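Local coordinates for enoyl-CoA hydratase/carnithine racemase (Magnetospirillum magneticum, PDB 4NEK) that probably isomerises or hydrates the double bond of enoyl-CoA thioesters, in the manner of crotonase-fold enzymes, at the interface of chains A and B. Sequence-based numbering; all coordinates share one arbitrary frame. Chains: chain A/B, Enoyl-CoA hydratase/carnithine racemase.

Contact 1: the interface of chains A and B. Residues chain A 223-224, 226-227, 230; chain B 72-76.
A:Asp227, on the last turn of helix 215-230, faces the irregular segment B:Trp72 to B:Ser76, whose backbone is extended at B:Ala74 and turned back at B:Leu75, bringing two successive amides toward the carboxylate. Both amides converge on one oxygen. B:Leu75 N donates to A:Asp227 OD1 at 2.6 Å, coming in nearly along its C-O axis, and B:Ser76 N reaches the same oxygen at 3.2 Å through the syn lone pair, with a fairly straight bond. A:Asp227 OD2, the second carboxylate oxygen, takes the hydroxyl OG of B:Ser76 at 2.6 Å, which arrives on the syn side but tilted from the carboxylate plane. The serine hydroxyl is turned beside its own backbone N (chi1 -57°), which lets one residue reach both oxygens with its amide and side chain. This grip holds the carboxylate against rotation, and an alanine in place of A:Asp227 would probably leave the amides of B:Leu75 and B:Ser76 and the serine hydroxyl without their common acceptor.

Apolar groups flank the carboxylate. On A:Phe226, CG lies anti to the backbone N (chi1 -168°), and the ring and the B:Leu75 side chain cross at about a right angle. The methyl B:Leu75 CD2 sits over one face of the A:Phe226 ring, 4.0 Å from the centroid and displaced toward the rim, while B:Leu75 CB packs 3.5 Å from A:Phe226 CD1. Toward the helix end, A:Leu230 presents one branch, CD1, to B:Ala74 CA at 3.6 Å and also brings it near the carbonyl oxygen of B:Trp72. A turn before the aspartate, A:Ala223 CB touches B:Ser76 OG at 3.4 Å. The patch thus joins a helix-borne carboxylate to a neighbouring subunit's loop, and in the deposited six-chain assembly it is likely to help keep that loop in place.

Contact 2: the interface of chains A and B. Residues chain A 211-213, 215, 218, 222; chain B 138, 140-141.
A:Glu222 of helix 215-230 meets the turn of chain B that leads into helix 139-147, and here the contact is tight. Its carboxylate spans the start of that helix: A:Glu222 OE1 receives B:Gly138 N at 2.6 Å on the syn side, whereas OE2 accepts two groups of B:Ser140, the backbone N nearly end-on and the hydroxyl OG through the anti lone pair. A carboxylate at this N-terminal end is likely to be stabilised by the helix dipole. B:Ser140 OG stands between the backbone N and the carbonyl carbon (chi1 70°), from where it also accepts A:Arg218 NH1 at 2.9 Å, almost in the guanidinium plane. The hydroxyl therefore relays between the arginine and A:Glu222.

The arginine is positioned from its own side. A:Glu213 OE2 accepts A:Arg218 NE at 2.7 Å with its anti lone pair, a salt bridge lying close to the guanidinium plane. Over one guanidinium face, offset toward the rim, sits the amide oxygen of B:Gln141, whose amide plane stands 82° from that of the guanidinium. The glutamine reaches across with an extended chain and is held at its tip by backbone groups: B:Gln141 NE2 donates to A:Glu213 O at 3.0 Å, in the carbonyl plane, and B:Gln141 OE1 receives A:Glu213 N at 3.1 Å, with the donor well above the carbonyl plane. A:Ala212 CA packs 3.8 Å from B:Gln141 CD, beside the two bonds from the glutamine amide to the A:Glu213 backbone.

Packing is looser at the other rim of the arginine. Water 1 links A:Arg218 NH1, 3.2 Å from the water oxygen, to the carbonyl oxygen of B:Ser140, and its approach to NH2 is weak. NH2 also makes a weak, strongly bent bond to A:Pro211 O. By these polar links the site ties one subunit's helix and its preceding segment to a helix start in the next, and may fix their relative placement in the assembly.

Contact 1: the interface of chains A and B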
ATOM      1  N   ALA A 223      12.259  19.768 -26.332  1.00 27.63           N
ATOM      2  CA  ALA A 223      13.529  19.863 -27.035  1.00 29.12           C
ATOM      3  C   ALA A 223      13.907  21.321 -27.325  1.00 29.73           C
ATOM      4  O   ALA A 223      15.065  21.693 -27.207  1.00 29.56           O
ATOM      5  CB  ALA A 223      13.488  19.048 -28.318  1.00 28.93           C
ATOM      6  N   ALA A 224      12.934  22.138 -27.714  1.00 32.16           N
ATOM      7  CA  ALA A 224      13.189  23.557 -27.985  1.00 34.52           C
ATOM      8  C   ALA A 224      13.743  24.227 -26.748  1.00 34.46           C
ATOM      9  O   ALA A 224      14.762  24.907 -26.802  1.00 40.04           O
ATOM     10  CB  ALA A 224      11.915  24.244 -28.415  1.00 35.18           C
ATOM     11  N   PHE A 226      15.154  22.634 -24.148  1.00 33.56           N
ATOM     12  CA  PHE A 226      16.405  21.925 -23.879  1.00 33.29           C
ATOM     13  C   PHE A 226      17.564  22.511 -24.670  1.00 36.71           C
ATOM     14  O   PHE A 226      18.647  22.690 -24.148  1.00 36.25           O
ATOM     15  CB  PHE A 226      16.207  20.454 -24.239  1.00 34.27           C
ATOM     16  CG  PHE A 226      17.290  19.532 -23.773  1.00 32.24           C
ATOM     17  CD1 PHE A 226      18.486  19.435 -24.468  1.00 34.16           C
ATOM     18  CD2 PHE A 226      17.083  18.692 -22.697  1.00 32.56           C
ATOM     19  CE1 PHE A 226      19.473  18.528 -24.071  1.00 31.29           C
ATOM     20  CE2 PHE A 226      18.067  17.789 -22.286  1.00 35.46           C
ATOM     21  CZ  PHE A 226      19.259  17.692 -22.992  1.00 30.29           C
ATOM     22  N   ASP A 227      17.336  22.799 -25.950  1.00 42.53           N
ATOM     23  CA  ASP A 227      18.380  23.385 -26.815  1.00 46.80           C
ATOM     24  C   ASP A 227      18.966  24.662 -26.211  1.00 41.48           C
ATOM     25  O   ASP A 227      20.181  24.840 -26.184  1.00 42.90           O
ATOM     26  CB  ASP A 227      17.832  23.665 -28.234  1.00 47.01           C
ATOM     27  CG  ASP A 227      17.508  22.383 -29.015  1.00 48.24           C
ATOM     28  OD1 ASP A 227      18.073  21.302 -28.709  1.00 48.88           O
ATOM     29  OD2 ASP A 227      16.659  22.440 -29.928  1.00 51.47           O
ATOM     30  N   LEU A 230      21.538  23.948 -23.326  1.00 41.57           N
ATOM     31  CA  LEU A 230      22.872  23.515 -23.706  1.00 43.99           C
ATOM     32  C   LEU A 230      23.845  24.687 -23.798  1.00 44.75           C
ATOM     33  O   LEU A 230      25.022  24.522 -23.587  1.00 46.10           O
ATOM     34  CB  LEU A 230      22.826  22.774 -25.046  1.00 48.31           C
ATOM     35  CG  LEU A 230      22.183  21.391 -25.028  1.00 45.31           C
ATOM     36  CD1 LEU A 230      22.049  20.885 -26.448  1.00 50.20           C
ATOM     37  CD2 LEU A 230      23.020  20.423 -24.215  1.00 48.63           C
TER
ATOM     38  N   TRP B  72      26.896  17.946 -27.177  1.00 41.66           N
ATOM     39  CA  TRP B  72      25.735  18.084 -28.053  1.00 40.87           C
ATOM     40  C   TRP B  72      25.475  19.493 -28.420  1.00 39.44           C
ATOM     41  O   TRP B  72      25.416  20.379 -27.579  1.00 39.36           O
ATOM     42  CB  TRP B  72      24.487  17.583 -27.385  1.00 42.23           C
ATOM     43  CG  TRP B  72      24.438  16.128 -27.199  1.00 45.60           C
ATOM     44  CD1 TRP B  72      25.438  15.209 -27.410  1.00 48.40           C
ATOM     45  CD2 TRP B  72      23.302  15.412 -26.731  1.00 43.88           C
ATOM     46  NE1 TRP B  72      24.968  13.930 -27.113  1.00 45.71           N
ATOM     47  CE2 TRP B  72      23.656  14.034 -26.674  1.00 43.89           C
ATOM     48  CE3 TRP B  72      22.008  15.814 -26.338  1.00 43.19           C
ATOM     49  CZ2 TRP B  72      22.741  13.060 -26.220  1.00 40.25           C
ATOM     50  CZ3 TRP B  72      21.116  14.867 -25.903  1.00 45.18           C
ATOM     51  CH2 TRP B  72      21.477  13.496 -25.855  1.00 42.07           C
ATOM     52  N   GLU B  73      25.242  19.688 -29.696  1.00 44.11           N
ATOM     53  CA  GLU B  73      24.896  20.977 -30.229  1.00 50.06           C
ATOM     54  C   GLU B  73      23.397  21.273 -30.007  1.00 40.87           C
ATOM     55  O   GLU B  73      23.007  22.374 -29.660  1.00 38.77           O
ATOM     56  CB  GLU B  73      25.392  20.809 -31.670  1.00 59.39           C
ATOM     57  CG  GLU B  73      24.754  21.469 -32.845  1.00 73.95           C
ATOM     58  CD  GLU B  73      25.451  21.063 -34.167  1.00 92.71           C
ATOM     59  OE1 GLU B  73      25.654  19.836 -34.434  1.00 93.22           O
ATOM     60  OE2 GLU B  73      25.806  21.979 -34.959  1.00 98.42           O
ATOM     61  N   ALA B  74      22.571  20.242 -30.083  1.00 41.30           N
ATOM     62  CA  ALA B  74      21.110  20.354 -29.875  1.00 35.71           C
ATOM     63  C   ALA B  74      20.510  18.996 -29.513  1.00 33.10           C
ATOM     64  O   ALA B  74      21.080  17.944 -29.808  1.00 30.88           O
ATOM     65  CB  ALA B  74      20.449  20.860 -31.128  1.00 33.17           C
ATOM     66  N   LEU B  75      19.345  19.011 -28.888  1.00 32.24           N
ATOM     67  CA  LEU B  75      18.530  17.806 -28.775  1.00 31.78           C
ATOM     68  C   LEU B  75      17.604  17.703 -29.989  1.00 32.55           C
ATOM     69  O   LEU B  75      17.480  16.626 -30.572  1.00 34.12           O
ATOM     70  CB  LEU B  75      17.738  17.774 -27.450  1.00 30.36           C
ATOM     71  CG  LEU B  75      16.763  16.599 -27.300  1.00 30.50           C
ATOM     72  CD1 LEU B  75      17.478  15.251 -27.361  1.00 30.83           C
ATOM     73  CD2 LEU B  75      15.967  16.718 -26.005  1.00 32.50           C
ATOM     74  N   SER B  76      16.997  18.814 -30.390  1.00 32.00           N
ATOM     75  CA  SER B  76      16.122  18.825 -31.590  1.00 36.13           C
ATOM     76  C   SER B  76      16.855  18.273 -32.807  1.00 36.10           C
ATOM     77  O   SER B  76      17.935  18.707 -33.134  1.00 34.72           O
ATOM     78  CB  SER B  76      15.619  20.233 -31.920  1.00 35.13           C
ATOM     79  OG  SER B  76      14.913  20.797 -30.799  1.00 37.32           O
TER

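Contact 2: the interface of chains A and B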
ATOM      1  N   PRO A 211      -0.497  22.047 -20.165  1.00 32.02           N
ATOM      2  CA  PRO A 211      -1.531  21.057 -20.425  1.00 30.55           C
ATOM      3  C   PRO A 211      -1.031  19.981 -21.358  1.00 30.93           C
ATOM      4  O   PRO A 211      -0.236  20.248 -22.270  1.00 34.62           O
ATOM      5  CB  PRO A 211      -2.625  21.856 -21.091  1.00 31.48           C
ATOM      6  CG  PRO A 211      -2.479  23.224 -20.528  1.00 31.73           C
ATOM      7  CD  PRO A 211      -0.989  23.415 -20.369  1.00 32.35           C
ATOM      8  N   ALA A 212      -1.462  18.766 -21.081  1.00 28.55           N
ATOM      9  CA  ALA A 212      -1.020  17.627 -21.829  1.00 30.93           C
ATOM     10  C   ALA A 212      -1.408  17.777 -23.296  1.00 29.00           C
ATOM     11  O   ALA A 212      -2.453  18.307 -23.618  1.00 28.13           O
ATOM     12  CB  ALA A 212      -1.638  16.367 -21.231  1.00 31.51           C
ATOM     13  N   GLU A 213      -0.588  17.244 -24.174  1.00 29.33           N
ATOM     14  CA  GLU A 213      -0.772  17.427 -25.588  1.00 30.97           C
ATOM     15  C   GLU A 213      -0.316  16.169 -26.324  1.00 29.56           C
ATOM     16  O   GLU A 213       0.278  15.300 -25.725  1.00 29.62           O
ATOM     17  CB  GLU A 213       0.039  18.643 -26.001  1.00 34.36           C
ATOM     18  CG  GLU A 213       1.534  18.485 -25.838  1.00 35.53           C
ATOM     19  CD  GLU A 213       2.259  19.831 -25.877  1.00 40.39           C
ATOM     20  OE1 GLU A 213       1.893  20.693 -26.711  1.00 43.19           O
ATOM     21  OE2 GLU A 213       3.215  20.027 -25.087  1.00 41.46           O
ATOM     22  N   ILE A 215       1.907  13.557 -27.943  1.00 26.77           N
ATOM     23  CA  ILE A 215       3.209  13.279 -27.464  1.00 29.52           C
ATOM     24  C   ILE A 215       4.298  13.913 -28.341  1.00 30.81           C
ATOM     25  O   ILE A 215       5.268  14.443 -27.805  1.00 31.02           O
ATOM     26  CB  ILE A 215       3.405  11.738 -27.266  1.00 32.11           C
ATOM     27  CG1 ILE A 215       4.658  11.438 -26.420  1.00 33.73           C
ATOM     28  CG2 ILE A 215       3.491  11.011 -28.587  1.00 31.25           C
ATOM     29  CD1 ILE A 215       4.609  12.079 -25.044  1.00 37.31           C
ATOM     30  N   ARG A 218       4.816  17.453 -27.500  1.00 31.20           N
ATOM     31  CA  ARG A 218       5.505  17.661 -26.252  1.00 30.38           C
ATOM     32  C   ARG A 218       6.995  17.443 -26.445  1.00 26.81           C
ATOM     33  O   ARG A 218       7.810  18.150 -25.869  1.00 23.92           O
ATOM     34  CB  ARG A 218       4.939  16.764 -25.144  1.00 32.53           C
ATOM     35  CG  ARG A 218       5.671  16.861 -23.799  1.00 32.49           C
ATOM     36  CD  ARG A 218       5.751  18.312 -23.305  1.00 35.39           C
ATOM     37  NE  ARG A 218       4.429  18.821 -22.989  1.00 32.60           N
ATOM     38  CZ  ARG A 218       3.920  18.950 -21.764  1.00 31.61           C
ATOM     39  NH1 ARG A 218       4.621  18.660 -20.680  1.00 30.76           N
ATOM     40  NH2 ARG A 218       2.668  19.374 -21.631  1.00 35.06           N
ATOM     41  N   GLU A 222       9.723  20.234 -25.446  1.00 27.57           N
ATOM     42  CA  GLU A 222      10.773  20.037 -24.472  1.00 29.57           C
ATOM     43  C   GLU A 222      12.109  20.288 -25.129  1.00 28.65           C
ATOM     44  O   GLU A 222      12.984  20.950 -24.562  1.00 27.90           O
ATOM     45  CB  GLU A 222      10.784  18.624 -23.926  1.00 33.66           C
ATOM     46  CG  GLU A 222       9.666  18.305 -22.951  1.00 37.97           C
ATOM     47  CD  GLU A 222       9.611  16.831 -22.536  1.00 40.77           C
ATOM     48  OE1 GLU A 222      10.167  15.979 -23.281  1.00 42.44           O
ATOM     49  OE2 GLU A 222       8.981  16.521 -21.491  1.00 42.01           O
TER
ATOM     50  N   GLY B 138       9.444  13.484 -23.095  1.00 24.30           N
ATOM     51  CA  GLY B 138       8.047  13.684 -22.710  1.00 24.15           C
ATOM     52  C   GLY B 138       7.804  13.488 -21.229  1.00 23.75           C
ATOM     53  O   GLY B 138       6.660  13.475 -20.801  1.00 22.18           O
ATOM     54  N   SER B 140       8.224  15.482 -18.733  1.00 24.16           N
ATOM     55  CA  SER B 140       7.494  16.621 -18.165  1.00 27.58           C
ATOM     56  C   SER B 140       5.979  16.435 -18.228  1.00 27.07           C
ATOM     57  O   SER B 140       5.242  17.083 -17.510  1.00 23.59           O
ATOM     58  CB  SER B 140       7.862  17.938 -18.875  1.00 29.92           C
ATOM     59  OG  SER B 140       7.358  17.993 -20.218  1.00 28.94           O
ATOM     60  N   GLN B 141       5.519  15.560 -19.111  1.00 26.90           N
ATOM     61  CA  GLN B 141       4.095  15.234 -19.206  1.00 27.11           C
ATOM     62  C   GLN B 141       3.779  13.869 -18.564  1.00 23.61           C
ATOM     63  O   GLN B 141       2.786  13.719 -17.848  1.00 22.15           O
ATOM     64  CB  GLN B 141       3.722  15.229 -20.689  1.00 28.61           C
ATOM     65  CG  GLN B 141       2.297  14.898 -21.012  1.00 32.03           C
ATOM     66  CD  GLN B 141       1.957  15.275 -22.459  1.00 36.77           C
ATOM     67  OE1 GLN B 141       2.051  16.440 -22.859  1.00 39.96           O
ATOM     68  NE2 GLN B 141       1.547  14.302 -23.234  1.00 37.80           N
TER
HETATM   69  O   HOH W   1       2.438  18.271 -18.330  1.00 20.33           O

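Contacts 1 and 2 lie about 16 Å apart, measured between the centres of their C-alpha atoms, and are joined on chain A by helix 215-230. Contact 2 uses the early part of that helix and the segment before it, ending at A:Glu222; contact 1 begins with the next residue, A:Ala223, and runs to the helix end. On chain B the partners are separate in sequence, a loop at 72-76 and the region of the 139-147 helix start. One helix thus bridges two stretches of its neighbour that are far apart in sequence, which would couple them within the six-chain assembly.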